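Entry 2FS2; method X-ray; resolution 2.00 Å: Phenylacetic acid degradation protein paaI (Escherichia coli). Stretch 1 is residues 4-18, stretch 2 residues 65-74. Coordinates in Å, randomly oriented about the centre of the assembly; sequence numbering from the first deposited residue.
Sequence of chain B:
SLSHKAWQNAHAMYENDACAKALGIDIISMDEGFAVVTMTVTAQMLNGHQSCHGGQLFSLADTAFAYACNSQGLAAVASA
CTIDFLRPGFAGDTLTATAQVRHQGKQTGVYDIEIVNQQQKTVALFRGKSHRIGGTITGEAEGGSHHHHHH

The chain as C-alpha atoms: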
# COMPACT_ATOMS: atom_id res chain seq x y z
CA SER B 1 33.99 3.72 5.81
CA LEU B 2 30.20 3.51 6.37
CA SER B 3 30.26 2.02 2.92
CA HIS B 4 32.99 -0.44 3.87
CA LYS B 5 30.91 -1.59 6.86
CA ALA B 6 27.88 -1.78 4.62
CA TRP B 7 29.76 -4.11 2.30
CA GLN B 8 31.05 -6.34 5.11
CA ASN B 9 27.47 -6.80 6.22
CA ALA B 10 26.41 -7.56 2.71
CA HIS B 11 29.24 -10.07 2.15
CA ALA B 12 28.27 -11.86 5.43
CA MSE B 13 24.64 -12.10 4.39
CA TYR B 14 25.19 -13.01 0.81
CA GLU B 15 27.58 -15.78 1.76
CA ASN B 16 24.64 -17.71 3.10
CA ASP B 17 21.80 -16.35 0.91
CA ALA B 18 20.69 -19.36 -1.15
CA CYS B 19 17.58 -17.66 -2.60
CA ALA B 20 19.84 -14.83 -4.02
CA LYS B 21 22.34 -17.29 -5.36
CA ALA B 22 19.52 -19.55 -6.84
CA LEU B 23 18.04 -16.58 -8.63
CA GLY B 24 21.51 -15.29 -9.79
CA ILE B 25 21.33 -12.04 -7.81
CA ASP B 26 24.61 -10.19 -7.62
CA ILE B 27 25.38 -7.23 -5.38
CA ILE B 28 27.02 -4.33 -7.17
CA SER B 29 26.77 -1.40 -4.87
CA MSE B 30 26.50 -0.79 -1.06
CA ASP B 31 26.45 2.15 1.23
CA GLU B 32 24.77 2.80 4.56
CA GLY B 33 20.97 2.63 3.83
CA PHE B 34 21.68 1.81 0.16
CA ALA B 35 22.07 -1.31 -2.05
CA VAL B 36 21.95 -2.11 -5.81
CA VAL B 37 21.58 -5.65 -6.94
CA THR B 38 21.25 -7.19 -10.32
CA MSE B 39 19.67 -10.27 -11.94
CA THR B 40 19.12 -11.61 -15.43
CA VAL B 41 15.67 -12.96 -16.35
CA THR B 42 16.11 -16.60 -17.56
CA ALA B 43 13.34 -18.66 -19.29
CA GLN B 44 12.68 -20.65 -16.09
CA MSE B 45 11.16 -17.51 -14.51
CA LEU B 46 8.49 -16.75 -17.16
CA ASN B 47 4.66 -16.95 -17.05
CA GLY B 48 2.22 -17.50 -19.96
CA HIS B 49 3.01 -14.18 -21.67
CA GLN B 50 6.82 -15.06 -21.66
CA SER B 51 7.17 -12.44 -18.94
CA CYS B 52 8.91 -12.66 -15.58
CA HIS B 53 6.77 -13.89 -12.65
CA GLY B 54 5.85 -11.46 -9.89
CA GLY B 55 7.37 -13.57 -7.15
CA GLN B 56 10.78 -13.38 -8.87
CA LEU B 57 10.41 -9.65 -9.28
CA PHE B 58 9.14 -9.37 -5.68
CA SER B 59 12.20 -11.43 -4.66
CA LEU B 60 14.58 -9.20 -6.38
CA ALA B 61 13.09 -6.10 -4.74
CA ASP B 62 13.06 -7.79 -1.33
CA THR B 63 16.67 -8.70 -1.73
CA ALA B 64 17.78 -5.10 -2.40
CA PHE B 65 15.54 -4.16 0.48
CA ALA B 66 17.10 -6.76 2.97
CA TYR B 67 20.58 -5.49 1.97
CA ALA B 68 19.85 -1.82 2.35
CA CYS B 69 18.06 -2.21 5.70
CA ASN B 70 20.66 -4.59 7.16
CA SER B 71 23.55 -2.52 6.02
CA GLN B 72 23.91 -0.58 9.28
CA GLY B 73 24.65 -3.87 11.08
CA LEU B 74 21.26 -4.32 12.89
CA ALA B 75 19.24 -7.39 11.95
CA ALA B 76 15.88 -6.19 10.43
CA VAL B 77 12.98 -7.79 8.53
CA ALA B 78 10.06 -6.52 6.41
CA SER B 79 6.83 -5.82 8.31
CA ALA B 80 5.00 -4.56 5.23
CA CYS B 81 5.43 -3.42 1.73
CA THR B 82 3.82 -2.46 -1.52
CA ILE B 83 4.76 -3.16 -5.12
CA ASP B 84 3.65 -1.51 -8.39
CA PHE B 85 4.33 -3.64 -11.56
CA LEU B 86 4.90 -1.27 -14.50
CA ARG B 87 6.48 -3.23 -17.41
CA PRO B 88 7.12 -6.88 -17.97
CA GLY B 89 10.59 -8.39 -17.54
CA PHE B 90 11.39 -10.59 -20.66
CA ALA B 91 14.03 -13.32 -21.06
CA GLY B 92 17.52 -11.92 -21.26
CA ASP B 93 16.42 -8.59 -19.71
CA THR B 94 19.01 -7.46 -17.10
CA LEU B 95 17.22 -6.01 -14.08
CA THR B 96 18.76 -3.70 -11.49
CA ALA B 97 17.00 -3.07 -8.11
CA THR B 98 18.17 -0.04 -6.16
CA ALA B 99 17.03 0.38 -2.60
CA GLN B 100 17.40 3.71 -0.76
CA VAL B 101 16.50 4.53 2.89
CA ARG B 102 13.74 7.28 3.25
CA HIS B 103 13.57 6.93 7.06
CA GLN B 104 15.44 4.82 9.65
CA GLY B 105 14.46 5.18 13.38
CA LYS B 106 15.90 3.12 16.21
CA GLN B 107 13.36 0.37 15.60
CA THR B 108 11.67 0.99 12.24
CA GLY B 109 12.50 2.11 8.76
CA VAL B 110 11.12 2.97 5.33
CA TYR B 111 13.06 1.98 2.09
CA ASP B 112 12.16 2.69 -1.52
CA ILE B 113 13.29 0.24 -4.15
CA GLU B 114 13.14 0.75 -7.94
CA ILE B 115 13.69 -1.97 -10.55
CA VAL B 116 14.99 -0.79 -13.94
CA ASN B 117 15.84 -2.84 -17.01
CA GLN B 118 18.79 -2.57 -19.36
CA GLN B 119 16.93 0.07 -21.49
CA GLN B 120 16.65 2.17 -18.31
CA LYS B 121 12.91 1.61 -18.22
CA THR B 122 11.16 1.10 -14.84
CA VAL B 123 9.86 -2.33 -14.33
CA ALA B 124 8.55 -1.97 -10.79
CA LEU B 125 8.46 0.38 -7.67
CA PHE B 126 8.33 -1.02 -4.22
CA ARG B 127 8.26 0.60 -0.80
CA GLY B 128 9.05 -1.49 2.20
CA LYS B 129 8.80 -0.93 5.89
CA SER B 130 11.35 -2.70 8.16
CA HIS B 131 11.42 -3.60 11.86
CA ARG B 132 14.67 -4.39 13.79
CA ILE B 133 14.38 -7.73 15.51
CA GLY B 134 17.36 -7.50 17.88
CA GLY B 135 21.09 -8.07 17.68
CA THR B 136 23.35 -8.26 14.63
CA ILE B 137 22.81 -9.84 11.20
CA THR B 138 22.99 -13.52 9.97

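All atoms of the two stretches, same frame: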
# COMPACT_ATOMS: atom_id res chain seq x y z
N HIS B 4 32.24 0.81 3.65
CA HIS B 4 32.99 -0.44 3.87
C HIS B 4 32.25 -1.36 4.87
O HIS B 4 32.25 -2.56 4.72
CB HIS B 4 34.39 -0.10 4.39
CG HIS B 4 35.25 -1.29 4.59
ND1 HIS B 4 35.83 -1.96 3.54
CD2 HIS B 4 35.65 -1.93 5.73
CE1 HIS B 4 36.53 -2.98 4.02
NE2 HIS B 4 36.43 -2.99 5.34
N LYS B 5 31.56 -0.78 5.85
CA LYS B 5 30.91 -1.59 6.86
C LYS B 5 29.70 -2.16 6.16
O LYS B 5 29.35 -3.34 6.33
CB LYS B 5 30.47 -0.71 8.01
CG LYS B 5 31.68 -0.17 8.89
CD LYS B 5 31.09 0.63 10.19
CE LYS B 5 32.11 1.51 10.96
NZ LYS B 5 32.82 2.58 10.12
N ALA B 6 29.08 -1.32 5.31
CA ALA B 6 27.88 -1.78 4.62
C ALA B 6 28.27 -2.98 3.79
O ALA B 6 27.56 -3.93 3.74
CB ALA B 6 27.31 -0.68 3.73
N TRP B 7 29.42 -2.97 3.14
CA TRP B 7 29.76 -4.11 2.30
C TRP B 7 30.15 -5.34 3.07
O TRP B 7 29.94 -6.48 2.62
CB TRP B 7 30.97 -3.73 1.45
CG TRP B 7 30.67 -3.20 0.06
CD1 TRP B 7 30.80 -1.94 -0.36
CD2 TRP B 7 30.18 -3.96 -1.07
NE1 TRP B 7 30.42 -1.86 -1.68
CE2 TRP B 7 30.05 -3.10 -2.12
CE3 TRP B 7 29.83 -5.31 -1.27
CZ2 TRP B 7 29.66 -3.51 -3.39
CZ3 TRP B 7 29.46 -5.74 -2.55
CH2 TRP B 7 29.41 -4.84 -3.58
N GLN B 8 30.79 -5.16 4.21
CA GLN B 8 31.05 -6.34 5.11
C GLN B 8 29.78 -7.02 5.51
O GLN B 8 29.65 -8.22 5.45
CB GLN B 8 31.75 -5.89 6.41
CG GLN B 8 33.10 -5.30 6.14
CD GLN B 8 33.90 -5.15 7.37
OE1 GLN B 8 34.91 -5.85 7.50
NE2 GLN B 8 33.50 -4.28 8.28
N ASN B 9 28.79 -6.21 5.93
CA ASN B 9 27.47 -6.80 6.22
C ASN B 9 26.89 -7.53 5.06
O ASN B 9 26.40 -8.66 5.22
CB ASN B 9 26.51 -5.70 6.72
CG ASN B 9 27.00 -5.12 8.05
OD1 ASN B 9 27.37 -5.88 8.90
ND2 ASN B 9 27.11 -3.82 8.17
N ALA B 10 26.95 -6.91 3.87
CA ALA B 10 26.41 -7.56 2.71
C ALA B 10 27.16 -8.80 2.33
O ALA B 10 26.46 -9.76 1.91
CB ALA B 10 26.30 -6.62 1.48
N HIS B 11 28.52 -8.81 2.42
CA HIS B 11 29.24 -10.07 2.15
C HIS B 11 28.86 -11.19 3.13
O HIS B 11 28.71 -12.32 2.73
CB HIS B 11 30.78 -9.90 2.16
CG HIS B 11 31.30 -9.19 0.94
ND1 HIS B 11 32.30 -8.26 1.00
CD2 HIS B 11 30.85 -9.18 -0.34
CE1 HIS B 11 32.50 -7.75 -0.20
NE2 HIS B 11 31.62 -8.29 -1.03
N ALA B 12 28.70 -10.87 4.42
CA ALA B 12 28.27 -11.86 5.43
C ALA B 12 26.92 -12.43 5.09
O ALA B 12 26.76 -13.65 5.12
CB ALA B 12 28.22 -11.21 6.82
N MSE B 13 25.95 -11.58 4.75
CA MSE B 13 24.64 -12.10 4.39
C MSE B 13 24.58 -12.87 3.12
O MSE B 13 23.77 -13.77 2.99
CB MSE B 13 23.65 -10.96 4.21
CG MSE B 13 23.10 -10.55 5.53
SE MSE B 13 22.10 -8.87 5.18
CE MSE B 13 23.30 -7.58 6.08
N TYR B 14 25.34 -12.44 2.13
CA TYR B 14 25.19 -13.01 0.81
C TYR B 14 25.80 -14.39 0.88
O TYR B 14 25.35 -15.33 0.22
CB TYR B 14 25.97 -12.18 -0.18
CG TYR B 14 25.89 -12.64 -1.60
CD1 TYR B 14 24.76 -12.41 -2.34
CD2 TYR B 14 26.96 -13.29 -2.21
CE1 TYR B 14 24.67 -12.81 -3.65
CE2 TYR B 14 26.91 -13.69 -3.55
CZ TYR B 14 25.75 -13.44 -4.26
OH TYR B 14 25.64 -13.78 -5.61
N GLU B 15 26.84 -14.51 1.68
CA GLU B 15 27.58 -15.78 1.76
C GLU B 15 26.69 -16.92 2.16
O GLU B 15 26.92 -18.02 1.73
CB GLU B 15 28.82 -15.68 2.67
CG GLU B 15 30.14 -15.14 2.03
CD GLU B 15 30.04 -14.60 0.57
OE1 GLU B 15 29.97 -15.44 -0.40
OE2 GLU B 15 30.04 -13.34 0.36
N ASN B 16 25.63 -16.67 2.93
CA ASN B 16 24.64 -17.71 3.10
C ASN B 16 23.22 -17.35 2.61
O ASN B 16 22.22 -17.73 3.21
CB ASN B 16 24.62 -18.18 4.55
CG ASN B 16 24.43 -17.04 5.53
OD1 ASN B 16 25.38 -16.64 6.21
ND2 ASN B 16 23.20 -16.51 5.62
N ASP B 17 23.12 -16.64 1.50
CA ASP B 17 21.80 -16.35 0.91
C ASP B 17 21.54 -17.28 -0.25
O ASP B 17 21.87 -16.92 -1.38
CB ASP B 17 21.84 -14.94 0.34
CG ASP B 17 20.47 -14.34 0.12
OD1 ASP B 17 19.49 -15.06 -0.24
OD2 ASP B 17 20.32 -13.10 0.23
N ALA B 18 20.93 -18.44 -0.01
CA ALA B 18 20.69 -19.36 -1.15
C ALA B 18 19.59 -18.93 -2.12
O ALA B 18 19.70 -19.26 -3.30
CB ALA B 18 20.44 -20.85 -0.70
N PHE B 65 16.05 -4.66 -0.79
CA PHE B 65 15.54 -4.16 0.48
C PHE B 65 16.29 -4.76 1.78
O PHE B 65 16.64 -4.02 2.70
CB PHE B 65 14.05 -4.50 0.47
CG PHE B 65 13.33 -4.13 1.71
CD1 PHE B 65 13.58 -2.96 2.37
CD2 PHE B 65 12.29 -4.91 2.16
CE1 PHE B 65 12.89 -2.62 3.60
CE2 PHE B 65 11.55 -4.52 3.36
CZ PHE B 65 11.92 -3.40 4.08
N ALA B 66 16.41 -6.09 1.87
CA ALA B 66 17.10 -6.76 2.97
C ALA B 66 18.52 -6.20 3.05
O ALA B 66 18.99 -5.87 4.15
CB ALA B 66 17.12 -8.38 2.79
N TYR B 67 19.20 -5.98 1.90
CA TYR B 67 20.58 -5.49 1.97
C TYR B 67 20.66 -4.07 2.50
O TYR B 67 21.44 -3.78 3.40
CB TYR B 67 21.35 -5.70 0.62
CG TYR B 67 21.67 -7.17 0.51
CD1 TYR B 67 20.73 -8.09 0.14
CD2 TYR B 67 22.91 -7.66 0.91
CE1 TYR B 67 20.99 -9.45 0.11
CE2 TYR B 67 23.22 -9.03 0.87
CZ TYR B 67 22.26 -9.93 0.46
OH TYR B 67 22.57 -11.28 0.46
N ALA B 68 19.83 -3.18 1.96
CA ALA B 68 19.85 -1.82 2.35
C ALA B 68 19.48 -1.71 3.87
O ALA B 68 20.12 -0.97 4.59
CB ALA B 68 18.85 -0.99 1.47
N CYS B 69 18.46 -2.43 4.34
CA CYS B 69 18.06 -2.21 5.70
C CYS B 69 18.87 -3.01 6.74
O CYS B 69 18.65 -2.87 7.97
CB CYS B 69 16.58 -2.49 5.92
SG CYS B 69 16.04 -4.17 6.00
N ASN B 70 19.78 -3.84 6.25
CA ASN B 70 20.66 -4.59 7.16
C ASN B 70 22.04 -4.05 7.14
O ASN B 70 22.90 -4.49 7.91
CB ASN B 70 20.61 -6.09 6.86
CG ASN B 70 19.36 -6.73 7.52
OD1 ASN B 70 19.34 -6.96 8.72
ND2 ASN B 70 18.30 -6.94 6.73
N SER B 71 22.23 -3.03 6.33
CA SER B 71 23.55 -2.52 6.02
C SER B 71 24.19 -1.78 7.15
O SER B 71 25.38 -1.60 7.07
CB SER B 71 23.48 -1.52 4.86
OG SER B 71 22.78 -0.38 5.28
N GLN B 72 23.39 -1.29 8.13
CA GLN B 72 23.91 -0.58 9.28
C GLN B 72 24.40 -1.60 10.32
O GLN B 72 24.97 -1.21 11.31
CB GLN B 72 22.86 0.38 9.93
CG GLN B 72 21.99 1.35 9.02
CD GLN B 72 20.85 0.60 8.10
OE1 GLN B 72 20.24 1.26 7.25
NE2 GLN B 72 20.63 -0.76 8.26
N GLY B 73 24.21 -2.89 10.11
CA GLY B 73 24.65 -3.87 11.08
C GLY B 73 23.61 -4.37 12.07
O GLY B 73 23.95 -5.17 12.91
N LEU B 74 22.35 -3.89 12.01
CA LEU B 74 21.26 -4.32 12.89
C LEU B 74 20.26 -5.21 12.16
O LEU B 74 19.62 -4.75 11.24
CB LEU B 74 20.48 -3.09 13.36
CG LEU B 74 21.51 -2.38 14.25
CD1 LEU B 74 21.21 -0.89 14.39
CD2 LEU B 74 21.74 -3.14 15.61

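The contact is built around the ring of Tyr-67, the residue of its stretch with the most surface covered by the other stretch. The methyl of Ala-10 packs against the ring, its CB 3.6 Å from Tyr-67 CD2, while Met-13, a selenomethionine, adds its CB at 3.9 Å from Tyr-67 CE2. The selenium of Met-13 stands 4.7 Å from the ring centroid, and its terminal CE continues to Asn-70, reaching CB at 3.2 Å.

The helices behind these side chains run at 134° to each other, their axes 9.6 Å apart at closest approach. The backbones draw nearest at Ala-6 and Ser-71, whose CA atoms are 4.6 Å apart; here the CA-H of Ala-6 points at Ser-71 O, with Ala-6 CA 3.5 Å from that oxygen.

Hydrogen bonds secure both ends of the contact. Asn-9 ND2 donates to the same carbonyl, Ser-71 O, at 3.0 Å, within the type I turn from Asn-70 to Gly-73; the positive phi of Gly-73 suits glycine, since a CB would be jammed against the preceding carbonyl oxygen. At the other end, Tyr-67 OH passes Tyr-14 and donates to Asp-17 OD2 at 2.9 Å, joining the buried tyrosine to the N-cap of the next helix.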